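Local coordinates for Cif-like 1 (Burkholderia cenocepacia, PDB 7JQY), which probably hydrolyses epoxides, as a Cif-like member of the alpha/beta hydrolase fold, at residues W57-Y62 against G283-D288; W61-H66 against A209-A214; V120-G125 against M145-V150. The protein carries 1 engineered substitution. All blocks are in the same frame, centred on the assembly; numbering follows the deposited sequence.

Contact 1: W57-Y62 against G283-D288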
loop_
_atom_site.group_PDB
_atom_site.type_symbol
_atom_site.label_atom_id
_atom_site.label_comp_id
_atom_site.label_asym_id
_atom_site.label_seq_id
_atom_site.Cartn_x
_atom_site.Cartn_y
_atom_site.Cartn_z
ATOM N N TRP B 57 -25.631 -7.152 -12.805
ATOM C CA TRP B 57 -24.395 -7.125 -12.029
ATOM C C TRP B 57 -23.411 -8.153 -12.573
ATOM O O TRP B 57 -23.801 -9.297 -12.843
ATOM C CB TRP B 57 -24.661 -7.421 -10.548
ATOM C CG TRP B 57 -23.502 -7.058 -9.663
ATOM C CD1 TRP B 57 -23.342 -5.894 -8.947
ATOM C CD2 TRP B 57 -22.326 -7.840 -9.417
ATOM N NE1 TRP B 57 -22.143 -5.915 -8.275
ATOM C CE2 TRP B 57 -21.499 -7.093 -8.550
ATOM C CE3 TRP B 57 -21.885 -9.098 -9.854
ATOM C CZ2 TRP B 57 -20.262 -7.565 -8.107
ATOM C CZ3 TRP B 57 -20.658 -9.563 -9.416
ATOM C CH2 TRP B 57 -19.860 -8.795 -8.550
ATOM N N PRO B 58 -22.127 -7.791 -12.755
ATOM C CA PRO B 58 -21.540 -6.463 -12.551
ATOM C C PRO B 58 -21.427 -5.715 -13.868
ATOM O O PRO B 58 -20.361 -5.720 -14.477
ATOM C CB PRO B 58 -20.154 -6.786 -12.003
ATOM C CG PRO B 58 -19.795 -8.143 -12.672
ATOM C CD PRO B 58 -21.103 -8.752 -13.197
ATOM N N GLN B 59 -22.503 -5.078 -14.312
ATOM C CA GLN B 59 -22.558 -4.529 -15.655
ATOM C C GLN B 59 -23.019 -3.077 -15.617
ATOM O O GLN B 59 -23.357 -2.527 -14.568
ATOM C CB GLN B 59 -23.485 -5.368 -16.543
ATOM C CG GLN B 59 -23.188 -6.878 -16.452
ATOM C CD GLN B 59 -24.009 -7.681 -17.423
ATOM O OE1 GLN B 59 -25.246 -7.607 -17.428
ATOM N NE2 GLN B 59 -23.332 -8.439 -18.272
ATOM N N THR B 60 -22.977 -2.455 -16.791
ATOM C CA THR B 60 -23.545 -1.148 -17.062
ATOM C C THR B 60 -24.267 -1.257 -18.392
ATOM O O THR B 60 -24.334 -2.341 -18.985
ATOM C CB THR B 60 -22.466 -0.058 -17.134
ATOM O OG1 THR B 60 -21.602 -0.356 -18.232
ATOM C CG2 THR B 60 -21.668 0.042 -15.840
ATOM N N TRP B 61 -24.753 -0.116 -18.894
ATOM C CA TRP B 61 -25.333 -0.070 -20.235
ATOM C C TRP B 61 -24.390 -0.655 -21.278
ATOM O O TRP B 61 -24.840 -1.166 -22.312
ATOM C CB TRP B 61 -25.680 1.376 -20.606
ATOM C CG TRP B 61 -24.465 2.189 -20.950
ATOM C CD1 TRP B 61 -23.747 2.988 -20.105
ATOM C CD2 TRP B 61 -23.803 2.258 -22.225
ATOM N NE1 TRP B 61 -22.683 3.545 -20.772
ATOM C CE2 TRP B 61 -22.698 3.120 -22.075
ATOM C CE3 TRP B 61 -24.042 1.676 -23.477
ATOM C CZ2 TRP B 61 -21.835 3.414 -23.128
ATOM C CZ3 TRP B 61 -23.182 1.977 -24.525
ATOM C CH2 TRP B 61 -22.090 2.833 -24.340
ATOM N N TYR B 62 -23.078 -0.578 -21.029
ATOM C CA TYR B 62 -22.076 -0.964 -22.018
ATOM C C TYR B 62 -22.239 -2.409 -22.481
ATOM O O TYR B 62 -21.696 -2.780 -23.528
ATOM C CB TYR B 62 -20.681 -0.728 -21.425
ATOM C CG TYR B 62 -19.497 -1.054 -22.326
ATOM C CD1 TYR B 62 -19.068 -0.161 -23.304
ATOM C CD2 TYR B 62 -18.788 -2.245 -22.174
ATOM C CE1 TYR B 62 -17.967 -0.451 -24.113
ATOM C CE2 TYR B 62 -17.692 -2.539 -22.969
ATOM C CZ TYR B 62 -17.286 -1.642 -23.942
ATOM O OH TYR B 62 -16.199 -1.939 -24.737
ATOM N N GLY B 283 -22.153 -18.862 -22.928
ATOM C CA GLY B 283 -22.199 -18.903 -21.482
ATOM C C GLY B 283 -23.256 -18.004 -20.882
ATOM O O GLY B 283 -24.317 -17.785 -21.468
ATOM N N HIS B 284 -22.914 -17.398 -19.748
ATOM C CA HIS B 284 -23.855 -16.649 -18.932
ATOM C C HIS B 284 -24.132 -15.251 -19.467
ATOM O O HIS B 284 -25.178 -14.681 -19.138
ATOM C CB HIS B 284 -23.312 -16.563 -17.504
ATOM C CG HIS B 284 -24.279 -16.013 -16.505
ATOM N ND1 HIS B 284 -25.368 -16.727 -16.048
ATOM C CD2 HIS B 284 -24.307 -14.826 -15.853
ATOM C CE1 HIS B 284 -26.028 -16.001 -15.162
ATOM N NE2 HIS B 284 -25.408 -14.840 -15.030
ATOM N N TRP B 285 -23.242 -14.691 -20.289
ATOM C CA TRP B 285 -23.300 -13.273 -20.673
ATOM C C TRP B 285 -23.738 -13.147 -22.129
ATOM O O TRP B 285 -22.931 -12.876 -23.017
ATOM C CB TRP B 285 -21.935 -12.594 -20.451
ATOM C CG TRP B 285 -21.265 -12.974 -19.160
ATOM C CD1 TRP B 285 -20.224 -13.853 -18.999
ATOM C CD2 TRP B 285 -21.577 -12.474 -17.853
ATOM N NE1 TRP B 285 -19.874 -13.925 -17.673
ATOM C CE2 TRP B 285 -20.688 -13.091 -16.948
ATOM C CE3 TRP B 285 -22.520 -11.563 -17.360
ATOM C CZ2 TRP B 285 -20.722 -12.837 -15.571
ATOM C CZ3 TRP B 285 -22.552 -11.309 -15.993
ATOM C CH2 TRP B 285 -21.659 -11.950 -15.114
ATOM N N LEU B 286 -25.041 -13.290 -22.359
ATOM C CA LEU B 286 -25.550 -13.313 -23.728
ATOM C C LEU B 286 -25.174 -12.079 -24.536
ATOM O O LEU B 286 -24.688 -12.243 -25.668
ATOM C CB LEU B 286 -27.067 -13.540 -23.713
ATOM C CG LEU B 286 -27.508 -14.841 -24.391
ATOM C CD1 LEU B 286 -29.027 -14.924 -24.428
ATOM C CD2 LEU B 286 -26.921 -14.958 -25.796
ATOM N N PRO B 287 -25.369 -10.841 -24.051
ATOM C CA PRO B 287 -24.978 -9.678 -24.870
ATOM C C PRO B 287 -23.486 -9.605 -25.161
ATOM O O PRO B 287 -23.100 -9.079 -26.212
ATOM C CB PRO B 287 -25.454 -8.479 -24.034
ATOM C CG PRO B 287 -26.516 -9.026 -23.147
ATOM C CD PRO B 287 -26.061 -10.424 -22.817
ATOM N N ASP B 288 -22.627 -10.080 -24.256
ATOM C CA ASP B 288 -21.191 -10.076 -24.530
ATOM C C ASP B 288 -20.782 -11.227 -25.438
ATOM O O ASP B 288 -19.933 -11.052 -26.322
ATOM C CB ASP B 288 -20.391 -10.156 -23.228
ATOM C CG ASP B 288 -20.530 -8.911 -22.379
ATOM O OD1 ASP B 288 -19.943 -7.863 -22.748
ATOM O OD2 ASP B 288 -21.224 -8.984 -21.345
HETATM O O HOH W 1 -25.139 -12.136 -14.066
#
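Gln59 NE2 lies against the indole of Trp285, 3.4 Å from CE3, with Asp288 OD2 farther off at 3.8 Å. NE2 is hydrogen-bonded to the hydroxyl of Tyr195, which also bonds that Asp288 oxygen, and Gln59 OE1 is hydrogen-bonded to Arg122 NH1, which fixes the amide from its other end. Two loops that probably border the active site of this alpha/beta hydrolase fold meet here: one follows strand 50-54 and carries the HGxP sequence of epoxide hydrolases, with a cis peptide before Pro58; the other, after strand 274-279, is where this family usually keeps its general-base histidine. In Gln59, chi1 (-49°) sets CG beside the backbone N, and the extended chi2 then carries CD toward Trp285. Its amide plane lies 48° from the indole plane. Pro58 meets the far end of the same ring, its CD 3.8 Å from Trp285 CH2, with the two side chains crossing at about a right angle. At the indole edge, close to its plane, the carbonyl oxygen of Trp57 comes to 3.9 Å from CZ3. A water spans the loops beside it, 2.9 Å from His284 NE2 and weakly bonded to Trp57 O. Farther along, an ST turn shapes the first loop: Tyr62 N donates to Thr60 OG1 at 3.2 Å.

Contact 2: W61-H66 against A209-A214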
loop_
_atom_site.group_PDB
_atom_site.type_symbol
_atom_site.label_atom_id
_atom_site.label_comp_id
_atom_site.label_asym_id
_atom_site.label_seq_id
_atom_site.Cartn_x
_atom_site.Cartn_y
_atom_site.Cartn_z
ATOM N N TRP B 61 -24.753 -0.116 -18.894
ATOM C CA TRP B 61 -25.333 -0.070 -20.235
ATOM C C TRP B 61 -24.390 -0.655 -21.278
ATOM O O TRP B 61 -24.840 -1.166 -22.312
ATOM C CB TRP B 61 -25.680 1.376 -20.606
ATOM C CG TRP B 61 -24.465 2.189 -20.950
ATOM C CD1 TRP B 61 -23.747 2.988 -20.105
ATOM C CD2 TRP B 61 -23.803 2.258 -22.225
ATOM N NE1 TRP B 61 -22.683 3.545 -20.772
ATOM C CE2 TRP B 61 -22.698 3.120 -22.075
ATOM C CE3 TRP B 61 -24.042 1.676 -23.477
ATOM C CZ2 TRP B 61 -21.835 3.414 -23.128
ATOM C CZ3 TRP B 61 -23.182 1.977 -24.525
ATOM C CH2 TRP B 61 -22.090 2.833 -24.340
ATOM N N TYR B 62 -23.078 -0.578 -21.029
ATOM C CA TYR B 62 -22.076 -0.964 -22.018
ATOM C C TYR B 62 -22.239 -2.409 -22.481
ATOM O O TYR B 62 -21.696 -2.780 -23.528
ATOM C CB TYR B 62 -20.681 -0.728 -21.425
ATOM C CG TYR B 62 -19.497 -1.054 -22.326
ATOM C CD1 TYR B 62 -19.068 -0.161 -23.304
ATOM C CD2 TYR B 62 -18.788 -2.245 -22.174
ATOM C CE1 TYR B 62 -17.967 -0.451 -24.113
ATOM C CE2 TYR B 62 -17.692 -2.539 -22.969
ATOM C CZ TYR B 62 -17.286 -1.642 -23.942
ATOM O OH TYR B 62 -16.199 -1.939 -24.737
ATOM N N THR B 63 -22.968 -3.238 -21.728
ATOM C CA THR B 63 -23.132 -4.625 -22.138
ATOM C C THR B 63 -23.994 -4.771 -23.389
ATOM O O THR B 63 -23.889 -5.790 -24.076
ATOM C CB THR B 63 -23.697 -5.462 -20.981
ATOM O OG1 THR B 63 -23.481 -6.846 -21.257
ATOM C CG2 THR B 63 -25.184 -5.226 -20.782
ATOM N N TRP B 64 -24.797 -3.766 -23.727
ATOM C CA TRP B 64 -25.668 -3.788 -24.895
ATOM C C TRP B 64 -25.012 -3.191 -26.130
ATOM O O TRP B 64 -25.708 -2.926 -27.115
ATOM C CB TRP B 64 -26.972 -3.040 -24.597
ATOM C CG TRP B 64 -27.669 -3.549 -23.372
ATOM C CD1 TRP B 64 -27.713 -2.956 -22.155
ATOM C CD2 TRP B 64 -28.404 -4.770 -23.249
ATOM N NE1 TRP B 64 -28.439 -3.716 -21.278
ATOM C CE2 TRP B 64 -28.876 -4.840 -21.925
ATOM C CE3 TRP B 64 -28.712 -5.814 -24.132
ATOM C CZ2 TRP B 64 -29.638 -5.914 -21.455
ATOM C CZ3 TRP B 64 -29.476 -6.884 -23.663
ATOM C CH2 TRP B 64 -29.925 -6.924 -22.341
ATOM N N ARG B 65 -23.694 -2.979 -26.096
ATOM C CA ARG B 65 -23.024 -2.219 -27.148
ATOM C C ARG B 65 -23.184 -2.850 -28.526
ATOM O O ARG B 65 -23.235 -2.127 -29.529
ATOM C CB ARG B 65 -21.545 -2.073 -26.814
ATOM C CG ARG B 65 -20.805 -3.386 -26.761
ATOM C CD ARG B 65 -19.500 -3.236 -26.018
ATOM N NE ARG B 65 -18.824 -4.517 -25.881
ATOM C CZ ARG B 65 -19.061 -5.378 -24.903
ATOM N NH1 ARG B 65 -19.965 -5.088 -23.968
ATOM N NH2 ARG B 65 -18.395 -6.532 -24.868
ATOM N N HIS B 66 -23.276 -4.181 -28.599
ATOM C CA HIS B 66 -23.404 -4.868 -29.873
ATOM C C HIS B 66 -24.846 -5.117 -30.264
ATOM O O HIS B 66 -25.094 -5.598 -31.373
ATOM C CB HIS B 66 -22.675 -6.219 -29.836
ATOM C CG HIS B 66 -21.198 -6.100 -29.631
ATOM N ND1 HIS B 66 -20.375 -5.450 -30.525
ATOM C CD2 HIS B 66 -20.397 -6.544 -28.631
ATOM C CE1 HIS B 66 -19.129 -5.501 -30.085
ATOM N NE2 HIS B 66 -19.116 -6.162 -28.940
ATOM N N ALA B 209 -12.964 -4.935 -18.186
ATOM C CA ALA B 209 -12.413 -3.882 -17.331
ATOM C C ALA B 209 -13.276 -2.622 -17.346
ATOM O O ALA B 209 -13.265 -1.851 -16.383
ATOM C CB ALA B 209 -10.982 -3.551 -17.758
ATOM N N VAL B 210 -14.031 -2.400 -18.421
ATOM C CA VAL B 210 -14.965 -1.281 -18.438
ATOM C C VAL B 210 -15.993 -1.436 -17.324
ATOM O O VAL B 210 -16.294 -0.476 -16.598
ATOM C CB VAL B 210 -15.641 -1.190 -19.815
ATOM C CG1 VAL B 210 -16.740 -0.138 -19.803
ATOM C CG2 VAL B 210 -14.601 -0.910 -20.889
ATOM N N TYR B 211 -16.532 -2.651 -17.157
ATOM C CA TYR B 211 -17.428 -2.917 -16.034
ATOM C C TYR B 211 -16.696 -2.768 -14.706
ATOM O O TYR B 211 -17.173 -2.086 -13.791
ATOM C CB TYR B 211 -18.013 -4.328 -16.132
ATOM C CG TYR B 211 -18.651 -4.717 -17.441
ATOM C CD1 TYR B 211 -19.571 -3.882 -18.079
ATOM C CD2 TYR B 211 -18.371 -5.954 -18.014
ATOM C CE1 TYR B 211 -20.165 -4.259 -19.272
ATOM C CE2 TYR B 211 -18.959 -6.344 -19.199
ATOM C CZ TYR B 211 -19.862 -5.503 -19.824
ATOM O OH TYR B 211 -20.441 -5.899 -21.007
ATOM N N ALA B 212 -15.540 -3.422 -14.573
ATOM C CA ALA B 212 -14.830 -3.413 -13.298
ATOM C C ALA B 212 -14.483 -1.989 -12.867
ATOM O O ALA B 212 -14.580 -1.657 -11.678
ATOM C CB ALA B 212 -13.577 -4.288 -13.388
ATOM N N ASP B 213 -14.069 -1.133 -13.812
ATOM C CA ASP B 213 -13.744 0.253 -13.456
ATOM C C ASP B 213 -14.978 1.035 -13.008
ATOM O O ASP B 213 -14.872 1.930 -12.162
ATOM C CB ASP B 213 -13.032 0.952 -14.621
ATOM C CG ASP B 213 -11.656 0.338 -14.917
ATOM O OD1 ASP B 213 -11.223 -0.594 -14.179
ATOM O OD2 ASP B 213 -11.014 0.769 -15.895
ATOM N N ALA B 214 -16.150 0.734 -13.558
ATOM C CA ALA B 214 -17.352 1.396 -13.067
ATOM C C ALA B 214 -17.621 1.046 -11.604
ATOM O O ALA B 214 -17.987 1.917 -10.806
ATOM C CB ALA B 214 -18.546 1.029 -13.941
#
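The ring of Tyr62 is covered on both faces, by CD of Arg65 on one and by CG1 of Val210 on the other, while CE1 of Tyr211 sits at its edge. The valine methyl makes a CH-pi contact, 3.9 Å from the centroid of the Tyr62 ring and displaced toward the rim. The two tyrosines form an offset edge-to-face pair with planes 73° apart; the edge belongs to Tyr62, the face to Tyr211, and Tyr62 CD2 comes within 3.8 Å of Tyr211 CE1. Anti placement relative to the backbone N (chi1 -179°) puts CG of Tyr62 on the side of helix 205-215, where the ring meets Val210 and Tyr211. At the edge of the Tyr211 ring, near its plane, lies the backbone N of Thr63.

Helix 205-215 belongs to the largely helical segment between strands 140-146 and 250-255, the cap of such hydrolases, so the contact ties cap to core. Arg65 folds back over its own turn: its guanidinium passes over CE2 of Tyr62, and NH1 donates to Tyr62 O at 2.9 Å, from above the carbonyl plane, on the face opposite the one used by Arg65 N.

The phenol oxygen of Tyr211 lies 3.1 Å from Arg65 NH1; its bond with Thr63 OG1, at 3.2 Å, is weak and not settled, since Asp288 OD2 is also within reach of that proton. Its stronger partner is Asp288, which also forms a salt bridge with Arg65. With arginine and phenol gathered round it, that buried carboxylate would probably be stabilised as the anion.

Contact 3: V120-G125 against M145-V150. Engineered in segment 120-125: Ser123 (natural residue Asp).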
loop_
_atom_site.group_PDB
_atom_site.type_symbol
_atom_site.label_atom_id
_atom_site.label_comp_id
_atom_site.label_asym_id
_atom_site.label_seq_id
_atom_site.Cartn_x
_atom_site.Cartn_y
_atom_site.Cartn_z
ATOM N N VAL B 120 -36.169 -5.315 -22.350
ATOM C CA VAL B 120 -35.165 -6.373 -22.336
ATOM C C VAL B 120 -34.342 -6.255 -21.059
ATOM O O VAL B 120 -33.845 -5.170 -20.736
ATOM C CB VAL B 120 -34.237 -6.286 -23.560
ATOM C CG1 VAL B 120 -33.305 -7.509 -23.607
ATOM C CG2 VAL B 120 -35.044 -6.131 -24.839
ATOM N N GLY B 121 -34.184 -7.360 -20.345
ATOM C CA GLY B 121 -33.412 -7.361 -19.117
ATOM C C GLY B 121 -32.622 -8.642 -18.953
ATOM O O GLY B 121 -32.982 -9.694 -19.492
ATOM N N ARG B 122 -31.525 -8.538 -18.200
ATOM C CA ARG B 122 -30.718 -9.688 -17.805
ATOM C C ARG B 122 -30.208 -9.471 -16.387
ATOM O O ARG B 122 -30.107 -8.336 -15.910
ATOM C CB ARG B 122 -29.543 -9.942 -18.774
ATOM C CG ARG B 122 -28.337 -9.018 -18.607
ATOM C CD ARG B 122 -27.119 -9.553 -19.365
ATOM N NE ARG B 122 -26.739 -10.882 -18.899
ATOM C CZ ARG B 122 -26.102 -11.118 -17.756
ATOM N NH1 ARG B 122 -25.766 -10.111 -16.953
ATOM N NH2 ARG B 122 -25.811 -12.363 -17.407
ATOM N N SER B 123 -29.877 -10.576 -15.713
ATOM C CA SER B 123 -29.378 -10.543 -14.325
ATOM C C SER B 123 -30.313 -9.683 -13.475
ATOM O O SER B 123 -31.538 -9.855 -13.566
ATOM C CB SER B 123 -27.922 -10.069 -14.361
ATOM O OG SER B 123 -27.456 -9.712 -13.064
ATOM N N ILE B 124 -29.790 -8.730 -12.690
ATOM C CA ILE B 124 -30.621 -7.862 -11.861
ATOM C C ILE B 124 -31.631 -7.124 -12.722
ATOM O O ILE B 124 -32.768 -6.876 -12.299
ATOM C CB ILE B 124 -29.720 -6.892 -11.072
ATOM C CG1 ILE B 124 -28.717 -7.671 -10.215
ATOM C CG2 ILE B 124 -30.538 -5.946 -10.217
ATOM C CD1 ILE B 124 -29.346 -8.390 -9.055
ATOM N N GLY B 125 -31.250 -6.790 -13.955
ATOM C CA GLY B 125 -32.146 -6.056 -14.826
ATOM C C GLY B 125 -33.381 -6.832 -15.223
ATOM O O GLY B 125 -34.425 -6.238 -15.496
ATOM N N MET B 145 -36.529 -11.898 -21.504
ATOM C CA MET B 145 -35.886 -12.255 -20.244
ATOM C C MET B 145 -34.644 -13.093 -20.523
ATOM O O MET B 145 -34.745 -14.182 -21.103
ATOM C CB MET B 145 -36.870 -13.015 -19.350
ATOM C CG MET B 145 -38.132 -12.201 -19.030
ATOM S SD MET B 145 -39.264 -13.051 -17.912
ATOM C CE MET B 145 -38.777 -12.319 -16.354
ATOM N N LEU B 146 -33.481 -12.615 -20.070
ATOM C CA LEU B 146 -32.199 -13.207 -20.443
ATOM C C LEU B 146 -31.450 -13.745 -19.230
ATOM O O LEU B 146 -31.359 -13.073 -18.195
ATOM C CB LEU B 146 -31.299 -12.191 -21.157
ATOM C CG LEU B 146 -31.794 -11.360 -22.345
ATOM C CD1 LEU B 146 -30.602 -10.655 -23.000
ATOM C CD2 LEU B 146 -32.537 -12.203 -23.357
ATOM N N ASP B 147 -30.916 -14.957 -19.379
ATOM C CA ASP B 147 -29.760 -15.466 -18.640
ATOM C C ASP B 147 -30.003 -15.903 -17.197
ATOM O O ASP B 147 -29.396 -16.883 -16.750
ATOM C CB ASP B 147 -28.637 -14.417 -18.674
ATOM C CG ASP B 147 -28.121 -14.177 -20.082
ATOM O OD1 ASP B 147 -28.108 -15.139 -20.872
ATOM O OD2 ASP B 147 -27.742 -13.028 -20.415
ATOM N N VAL B 148 -30.843 -15.191 -16.453
ATOM C CA VAL B 148 -30.943 -15.397 -15.006
ATOM C C VAL B 148 -32.399 -15.596 -14.595
ATOM O O VAL B 148 -33.289 -14.918 -15.135
ATOM C CB VAL B 148 -30.317 -14.204 -14.253
ATOM C CG1 VAL B 148 -30.449 -14.349 -12.735
ATOM C CG2 VAL B 148 -28.859 -14.042 -14.643
ATOM N N PRO B 149 -32.698 -16.511 -13.673
ATOM C CA PRO B 149 -34.057 -16.592 -13.121
ATOM C C PRO B 149 -34.325 -15.480 -12.118
ATOM O O PRO B 149 -33.415 -14.981 -11.452
ATOM C CB PRO B 149 -34.070 -17.953 -12.424
ATOM C CG PRO B 149 -32.624 -18.146 -12.011
ATOM C CD PRO B 149 -31.815 -17.569 -13.141
ATOM N N VAL B 150 -35.600 -15.121 -11.980
ATOM C CA VAL B 150 -35.973 -14.039 -11.067
ATOM C C VAL B 150 -36.392 -14.642 -9.733
ATOM O O VAL B 150 -36.789 -15.815 -9.681
ATOM C CB VAL B 150 -37.075 -13.135 -11.651
ATOM C CG1 VAL B 150 -36.717 -12.690 -13.058
ATOM C CG2 VAL B 150 -38.425 -13.813 -11.624
#
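Segments 120-125 and 145-150 run side by side, 7° apart, as neighbouring parallel strands that end in turns, and Leu146 N donates to Gly121 O at 3.0 Å. They contain the ends of strands 117-122 and 140-146, the two strands of a beta-alpha-beta unit joined through helix 124-135, at the heart of the alpha/beta hydrolase sheet. The sharp turn from strand to helix fits a nucleophile elbow, with the engineered Ser123 (aspartate in nature) at its apex. There the backbone adopts the strained conformation of such elbows (phi 50°, psi -131°), and Ser123 OG bonds to Trp57 N.

Side chains then carry the contact. Arg122 leaves the backbone with CG wedged between N and the carbonyl carbon, and a bend at chi3 turns NE toward Asp147. The resulting salt bridge, Arg122 NE to Asp147 OD2, is 2.8 Å long and nearly straight; it lies close to the guanidinium plane and meets the oxygen on its anti side. The other nitrogens are occupied elsewhere, NH1 by Gln59 OE1 and NH2 by His284 O, so each of the three guanidinium nitrogens has an acceptor.

On the same side of the sheet Arg122 CB packs 3.7 Å from Leu146 CB, and Val120 CG1 touches Leu146 CD1. Val148 then comes up against the elbow itself, its CG2 3.6 Å from Ser123 CA.

In the fold
Three loops at the strand ends converge here, and polar bonds couple them. Contacts 1 and 2, with centres about 7 Å apart, share Trp61 and Tyr62 and are joined through Asp288, whose OD1 lies 2.7 Å from Tyr211 OH and 2.9 Å from Arg65 NH2. Contact 3, centred about 10 Å from contact 1, meets it through Arg122: NH1 is 2.6 Å from Gln59 OE1, and NH2 is 3.0 Å from His284 O. Contacts 2 and 3 lie about 16 Å apart between centres, yet Trp64 CH2 still packs 3.7 Å from Val120 CG1. The probable nucleophile elbow, the HGxP loop and the histidine-bearing loop thus surround one likely active site beneath the cap.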